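Local coordinates for protein polyphosphate kinase (Porphyromonas gingivalis, PDB 2O8R) that probably catalyses the reversible transfer of the terminal phosphate of ATP to a growing long-chain polyphosphate, with magnesium as cofactor, at residues G114-H127 with L195-F208. The protein carries 3 engineered substitutions. Residues are numbered along the deposited sequence; the frame is centred on the assembly and turned at random.
Sequences GIRLRTHAPTHPDH and LPRLQTDTFYYYSF. With SO4 (sulfate ion), chain J; SO4 (sulfate ion), chain H.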
loop_
_atom_site.group_PDB
_atom_site.type_symbol
_atom_site.label_atom_id
_atom_site.label_comp_id
_atom_site.label_asym_id
_atom_site.label_seq_id
_atom_site.Cartn_x
_atom_site.Cartn_y
_atom_site.Cartn_z
ATOM N N GLY A 114 -13.706 -22.711 20.219
ATOM C CA GLY A 114 -14.499 -22.802 18.986
ATOM C C GLY A 114 -13.782 -22.487 17.680
ATOM O O GLY A 114 -14.429 -22.159 16.691
ATOM N N ILE A 115 -12.451 -22.577 17.677
ATOM C CA ILE A 115 -11.658 -22.391 16.459
ATOM C C ILE A 115 -10.978 -23.704 16.102
ATOM O O ILE A 115 -10.241 -24.267 16.909
ATOM C CB ILE A 115 -10.553 -21.314 16.632
ATOM C CG1 ILE A 115 -11.000 -20.203 17.593
ATOM C CG2 ILE A 115 -10.082 -20.767 15.272
ATOM C CD1 ILE A 115 -11.635 -18.999 16.955
ATOM N N ARG A 116 -11.232 -24.206 14.897
ATOM C CA ARG A 116 -10.538 -25.401 14.446
ATOM C C ARG A 116 -9.648 -25.055 13.274
ATOM O O ARG A 116 -10.112 -24.786 12.160
ATOM C CB ARG A 116 -11.507 -26.537 14.126
ATOM C CG ARG A 116 -10.868 -27.916 14.245
ATOM C CD ARG A 116 -11.736 -28.870 15.067
ATOM N NE ARG A 116 -12.371 -29.904 14.260
ATOM C CZ ARG A 116 -11.817 -31.082 13.987
ATOM N NH1 ARG A 116 -10.611 -31.381 14.455
ATOM N NH2 ARG A 116 -12.467 -31.965 13.241
ATOM N N LEU A 117 -8.354 -24.996 13.558
ATOM C CA LEU A 117 -7.380 -24.794 12.521
ATOM C C LEU A 117 -6.991 -26.187 12.138
ATOM O O LEU A 117 -6.325 -26.885 12.899
ATOM C CB LEU A 117 -6.172 -24.009 13.033
ATOM C CG LEU A 117 -5.050 -23.811 11.997
ATOM C CD1 LEU A 117 -5.593 -23.302 10.664
ATOM C CD2 LEU A 117 -3.979 -22.873 12.513
ATOM N N ARG A 118 -7.434 -26.612 10.969
ATOM C CA ARG A 118 -7.250 -27.996 10.593
ATOM C C ARG A 118 -5.830 -28.271 10.183
ATOM O O ARG A 118 -5.194 -27.497 9.460
ATOM C CB ARG A 118 -8.255 -28.443 9.526
ATOM C CG ARG A 118 -9.547 -28.986 10.136
ATOM C CD ARG A 118 -10.197 -30.036 9.247
ATOM N NE ARG A 118 -11.295 -29.463 8.482
ATOM C CZ ARG A 118 -12.570 -29.557 8.835
ATOM N NH1 ARG A 118 -12.913 -30.213 9.932
ATOM N NH2 ARG A 118 -13.502 -28.997 8.091
ATOM N N THR A 119 -5.330 -29.390 10.670
ATOM C CA THR A 119 -3.959 -29.763 10.445
ATOM C C THR A 119 -3.925 -31.007 9.544
ATOM O O THR A 119 -2.882 -31.364 8.993
ATOM C CB THR A 119 -3.270 -29.957 11.797
ATOM O OG1 THR A 119 -1.960 -29.385 11.762
ATOM C CG2 THR A 119 -3.222 -31.418 12.191
ATOM N N HIS A 120 -5.096 -31.633 9.385
ATOM C CA HIS A 120 -5.322 -32.715 8.421
ATOM C C HIS A 120 -6.484 -32.360 7.491
ATOM O O HIS A 120 -7.118 -31.305 7.662
ATOM C CB HIS A 120 -5.610 -34.025 9.147
ATOM C CG HIS A 120 -4.596 -34.368 10.196
ATOM N ND1 HIS A 120 -4.932 -34.583 11.516
ATOM C CD2 HIS A 120 -3.253 -34.524 10.120
ATOM C CE1 HIS A 120 -3.842 -34.866 12.207
ATOM N NE2 HIS A 120 -2.808 -34.832 11.384
ATOM N N ALA A 121 -6.767 -33.229 6.515
ATOM C CA ALA A 121 -7.800 -32.940 5.488
ATOM C C ALA A 121 -9.187 -33.261 6.007
ATOM O O ALA A 121 -9.352 -34.251 6.711
ATOM C CB ALA A 121 -7.524 -33.711 4.216
ATOM N N PRO A 122 -10.191 -32.433 5.669
ATOM C CA PRO A 122 -11.504 -32.624 6.291
ATOM C C PRO A 122 -12.136 -33.915 5.821
ATOM O O PRO A 122 -11.889 -34.335 4.697
ATOM C CB PRO A 122 -12.315 -31.445 5.763
ATOM C CG PRO A 122 -11.657 -31.093 4.465
ATOM C CD PRO A 122 -10.202 -31.319 4.708
ATOM N N THR A 123 -12.910 -34.551 6.695
ATOM C CA THR A 123 -13.678 -35.742 6.347
ATOM C C THR A 123 -15.090 -35.314 6.003
ATOM O O THR A 123 -15.800 -36.007 5.266
ATOM C CB THR A 123 -13.781 -36.706 7.525
ATOM O OG1 THR A 123 -12.655 -36.529 8.380
ATOM C CG2 THR A 123 -13.817 -38.138 7.036
ATOM N N HIS A 124 -15.491 -34.164 6.541
ATOM C CA HIS A 124 -16.848 -33.681 6.378
ATOM C C HIS A 124 -17.179 -33.310 4.932
ATOM O O HIS A 124 -16.536 -32.429 4.355
ATOM C CB HIS A 124 -17.137 -32.511 7.317
ATOM C CG HIS A 124 -18.527 -31.982 7.175
ATOM N ND1 HIS A 124 -19.631 -32.669 7.629
ATOM C CD2 HIS A 124 -18.997 -30.859 6.588
ATOM C CE1 HIS A 124 -20.722 -31.981 7.348
ATOM N NE2 HIS A 124 -20.365 -30.877 6.720
ATOM N N PRO A 125 -18.199 -33.980 4.359
ATOM C CA PRO A 125 -18.642 -33.906 2.964
ATOM C C PRO A 125 -18.779 -32.501 2.442
ATOM O O PRO A 125 -18.326 -32.212 1.337
ATOM C CB PRO A 125 -20.028 -34.537 3.007
ATOM C CG PRO A 125 -19.947 -35.505 4.105
ATOM C CD PRO A 125 -19.024 -34.920 5.136
ATOM N N ASP A 126 -19.400 -31.634 3.231
ATOM C CA ASP A 126 -19.681 -30.284 2.784
ATOM C C ASP A 126 -18.398 -29.488 2.648
ATOM O O ASP A 126 -18.188 -28.809 1.637
ATOM C CB ASP A 126 -20.651 -29.605 3.744
ATOM C CG ASP A 126 -22.033 -30.224 3.703
ATOM O OD1 ASP A 126 -22.435 -30.707 2.620
ATOM O OD2 ASP A 126 -22.718 -30.226 4.749
ATOM N N HIS A 127 -17.540 -29.592 3.664
ATOM C CA HIS A 127 -16.217 -28.992 3.621
ATOM C C HIS A 127 -15.385 -29.530 2.456
ATOM O O HIS A 127 -14.778 -28.752 1.723
ATOM C CB HIS A 127 -15.495 -29.178 4.952
ATOM C CG HIS A 127 -16.094 -28.381 6.067
ATOM N ND1 HIS A 127 -15.987 -28.753 7.389
ATOM C CD2 HIS A 127 -16.842 -27.252 6.055
ATOM C CE1 HIS A 127 -16.620 -27.873 8.147
ATOM N NE2 HIS A 127 -17.158 -26.959 7.361
ATOM N N LEU A 195 -13.751 -22.209 6.086
ATOM C CA LEU A 195 -14.700 -23.147 5.494
ATOM C C LEU A 195 -16.095 -22.783 5.964
ATOM O O LEU A 195 -16.267 -22.399 7.120
ATOM C CB LEU A 195 -14.366 -24.577 5.912
ATOM C CG LEU A 195 -12.972 -25.109 5.559
ATOM C CD1 LEU A 195 -12.950 -26.615 5.644
ATOM C CD2 LEU A 195 -12.580 -24.693 4.179
ATOM N N PRO A 196 -17.101 -22.886 5.074
ATOM C CA PRO A 196 -18.461 -22.436 5.422
ATOM C C PRO A 196 -19.067 -23.109 6.662
ATOM O O PRO A 196 -18.732 -24.249 7.010
ATOM C CB PRO A 196 -19.268 -22.729 4.153
ATOM C CG PRO A 196 -18.233 -22.733 3.052
ATOM C CD PRO A 196 -17.038 -23.392 3.692
ATOM N N ARG A 197 -19.966 -22.391 7.318
ATOM C CA ARG A 197 -20.320 -22.702 8.688
ATOM C C ARG A 197 -21.794 -22.427 8.918
ATOM O O ARG A 197 -22.383 -21.590 8.248
ATOM C CB ARG A 197 -19.513 -21.776 9.580
ATOM C CG ARG A 197 -19.334 -22.247 10.962
ATOM C CD ARG A 197 -19.153 -21.079 11.878
ATOM N NE ARG A 197 -19.465 -21.493 13.236
ATOM C CZ ARG A 197 -20.330 -20.863 14.015
ATOM N NH1 ARG A 197 -20.937 -19.764 13.572
ATOM N NH2 ARG A 197 -20.570 -21.322 15.237
ATOM N N LEU A 198 -22.374 -23.123 9.886
ATOM C CA LEU A 198 -23.756 -22.921 10.291
ATOM C C LEU A 198 -23.724 -22.516 11.739
ATOM O O LEU A 198 -22.883 -23.030 12.478
ATOM C CB LEU A 198 -24.502 -24.245 10.247
ATOM C CG LEU A 198 -24.638 -25.049 8.968
ATOM C CD1 LEU A 198 -25.090 -26.431 9.396
ATOM C CD2 LEU A 198 -25.628 -24.395 8.013
ATOM N N GLN A 199 -24.651 -21.652 12.171
ATOM C CA GLN A 199 -24.657 -21.209 13.578
ATOM C C GLN A 199 -24.741 -22.387 14.535
ATOM O O GLN A 199 -24.288 -22.309 15.672
ATOM C CB GLN A 199 -25.772 -20.217 13.873
ATOM C CG GLN A 199 -25.681 -18.927 13.095
ATOM C CD GLN A 199 -26.524 -17.824 13.711
ATOM O OE1 GLN A 199 -27.415 -18.083 14.523
ATOM N NE2 GLN A 199 -26.245 -16.583 13.330
ATOM N N THR A 200 -25.276 -23.498 14.041
ATOM C CA THR A 200 -25.425 -24.700 14.847
ATOM C C THR A 200 -24.095 -25.435 15.039
ATOM O O THR A 200 -24.017 -26.380 15.816
ATOM C CB THR A 200 -26.457 -25.656 14.213
ATOM O OG1 THR A 200 -25.984 -26.085 12.932
ATOM C CG2 THR A 200 -27.809 -24.952 14.046
ATOM N N ASP A 201 -23.059 -24.995 14.321
ATOM C CA ASP A 201 -21.757 -25.665 14.315
ATOM C C ASP A 201 -20.977 -25.412 15.594
ATOM O O ASP A 201 -21.163 -24.393 16.263
ATOM C CB ASP A 201 -20.926 -25.226 13.106
ATOM C CG ASP A 201 -21.001 -26.207 11.953
ATOM O OD1 ASP A 201 -20.504 -27.338 12.122
ATOM O OD2 ASP A 201 -21.523 -25.842 10.874
ATOM N N THR A 202 -20.096 -26.346 15.927
ATOM C CA THR A 202 -19.299 -26.223 17.140
ATOM C C THR A 202 -18.100 -25.293 16.942
ATOM O O THR A 202 -17.670 -24.629 17.870
ATOM C CB THR A 202 -18.834 -27.602 17.643
ATOM O OG1 THR A 202 -19.844 -28.583 17.355
ATOM C CG2 THR A 202 -18.581 -27.565 19.141
ATOM N N PHE A 203 -17.583 -25.233 15.721
ATOM C CA PHE A 203 -16.382 -24.462 15.431
ATOM C C PHE A 203 -16.509 -23.556 14.218
ATOM O O PHE A 203 -17.396 -23.717 13.359
ATOM C CB PHE A 203 -15.182 -25.392 15.151
ATOM C CG PHE A 203 -14.973 -26.466 16.177
ATOM C CD1 PHE A 203 -14.507 -26.154 17.452
ATOM C CD2 PHE A 203 -15.225 -27.793 15.863
ATOM C CE1 PHE A 203 -14.310 -27.149 18.405
ATOM C CE2 PHE A 203 -15.030 -28.800 16.806
ATOM C CZ PHE A 203 -14.571 -28.476 18.081
ATOM N N TYR A 204 -15.590 -22.599 14.173
ATOM C CA TYR A 204 -15.161 -21.965 12.945
ATOM C C TYR A 204 -14.016 -22.817 12.398
ATOM O O TYR A 204 -13.205 -23.350 13.166
ATOM C CB TYR A 204 -14.683 -20.554 13.230
ATOM C CG TYR A 204 -15.807 -19.585 13.464
ATOM C CD1 TYR A 204 -16.317 -18.836 12.416
ATOM C CD2 TYR A 204 -16.351 -19.404 14.728
ATOM C CE1 TYR A 204 -17.347 -17.944 12.611
ATOM C CE2 TYR A 204 -17.389 -18.505 14.937
ATOM C CZ TYR A 204 -17.885 -17.786 13.863
ATOM O OH TYR A 204 -18.915 -16.889 14.020
ATOM N N TYR A 205 -13.956 -22.960 11.077
ATOM C CA TYR A 205 -12.987 -23.850 10.470
ATOM C C TYR A 205 -11.985 -23.084 9.642
ATOM O O TYR A 205 -12.352 -22.143 8.931
ATOM C CB TYR A 205 -13.690 -24.901 9.622
ATOM C CG TYR A 205 -14.523 -25.832 10.458
ATOM C CD1 TYR A 205 -13.959 -26.964 11.047
ATOM C CD2 TYR A 205 -15.873 -25.566 10.690
ATOM C CE1 TYR A 205 -14.722 -27.813 11.834
ATOM C CE2 TYR A 205 -16.638 -26.406 11.467
ATOM C CZ TYR A 205 -16.061 -27.527 12.037
ATOM O OH TYR A 205 -16.837 -28.354 12.808
ATOM N N TYR A 206 -10.714 -23.473 9.747
ATOM C CA TYR A 206 -9.693 -22.901 8.888
ATOM C C TYR A 206 -8.757 -23.956 8.341
ATOM O O TYR A 206 -8.507 -24.982 8.974
ATOM C CB TYR A 206 -8.905 -21.826 9.629
ATOM C CG TYR A 206 -9.768 -20.693 10.092
ATOM C CD1 TYR A 206 -10.167 -19.697 9.206
ATOM C CD2 TYR A 206 -10.201 -20.620 11.415
ATOM C CE1 TYR A 206 -10.964 -18.648 9.620
ATOM C CE2 TYR A 206 -11.007 -19.574 11.844
ATOM C CZ TYR A 206 -11.386 -18.592 10.936
ATOM O OH TYR A 206 -12.185 -17.553 11.336
ATOM N N SER A 207 -8.234 -23.686 7.157
ATOM C CA SER A 207 -7.293 -24.585 6.522
ATOM C C SER A 207 -6.134 -23.783 6.006
ATOM O O SER A 207 -6.329 -22.654 5.545
ATOM C CB SER A 207 -7.954 -25.270 5.341
ATOM O OG SER A 207 -8.895 -26.215 5.782
ATOM N N PHE A 208 -4.939 -24.364 6.088
ATOM C CA PHE A 208 -3.762 -23.838 5.383
ATOM C C PHE A 208 -4.001 -23.983 3.888
ATOM O O PHE A 208 -4.514 -25.007 3.418
ATOM C CB PHE A 208 -2.493 -24.623 5.733
ATOM C CG PHE A 208 -2.001 -24.417 7.148
ATOM C CD1 PHE A 208 -0.964 -23.533 7.413
ATOM C CD2 PHE A 208 -2.545 -25.128 8.204
ATOM C CE1 PHE A 208 -0.493 -23.354 8.704
ATOM C CE2 PHE A 208 -2.075 -24.957 9.493
ATOM C CZ PHE A 208 -1.047 -24.067 9.744
HETATM S S SO4 J . -7.197 -31.722 12.188
HETATM O O1 SO4 J . -8.448 -31.932 12.912
HETATM O O2 SO4 J . -6.291 -32.825 12.477
HETATM O O3 SO4 J . -7.477 -31.668 10.756
HETATM O O4 SO4 J . -6.573 -30.482 12.633
HETATM S S SO4 H . -13.234 -33.370 10.358
HETATM O O1 SO4 H . -14.256 -32.975 11.328
HETATM O O2 SO4 H . -12.783 -34.726 10.652
HETATM O O3 SO4 H . -13.789 -33.300 9.003
HETATM O O4 SO4 H . -12.086 -32.476 10.461
#
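Parallel pairing of strand 115-118, which follows helix 83-112, with strand 204-208, in the family's middle-domain range, forms one edge of a small three-stranded mixed sheet. Four backbone hydrogen bonds link G114, R116 and R118 to Y204 and Y206.

One face carries R116, R118 and Y205. R116 has CG anti to the backbone N (chi1 -155°) and a chain bent at chi2 and chi3. This lays CD over the F203 ring, 3.9 Å from its centroid, and carries the guanidinium between two sulfates, probably from the crystallisation liquor. Y205 CD1 lies over the rim of one face of the R118 guanidinium, the ring and guanidinium planes 26° apart. H127, from helix 125-139, turns its edge to the Y205 face, with centroids 4.6 Å apart. Its NE2 donates in the ring plane to P196 O (3.2 Å). On the other face, I115 CG2 meets the Y206 ring edge, and L117 packs against Y206 and F208.

T119 N and H120 N donate to the chain J sulfate. T123 N and H124 N donate to O3 of the chain H sulfate, and R116 NH2 weakly to its O1. With F203 and Y205 helping to place the guanidinium groups, this is consistent with a surface that can bind anions.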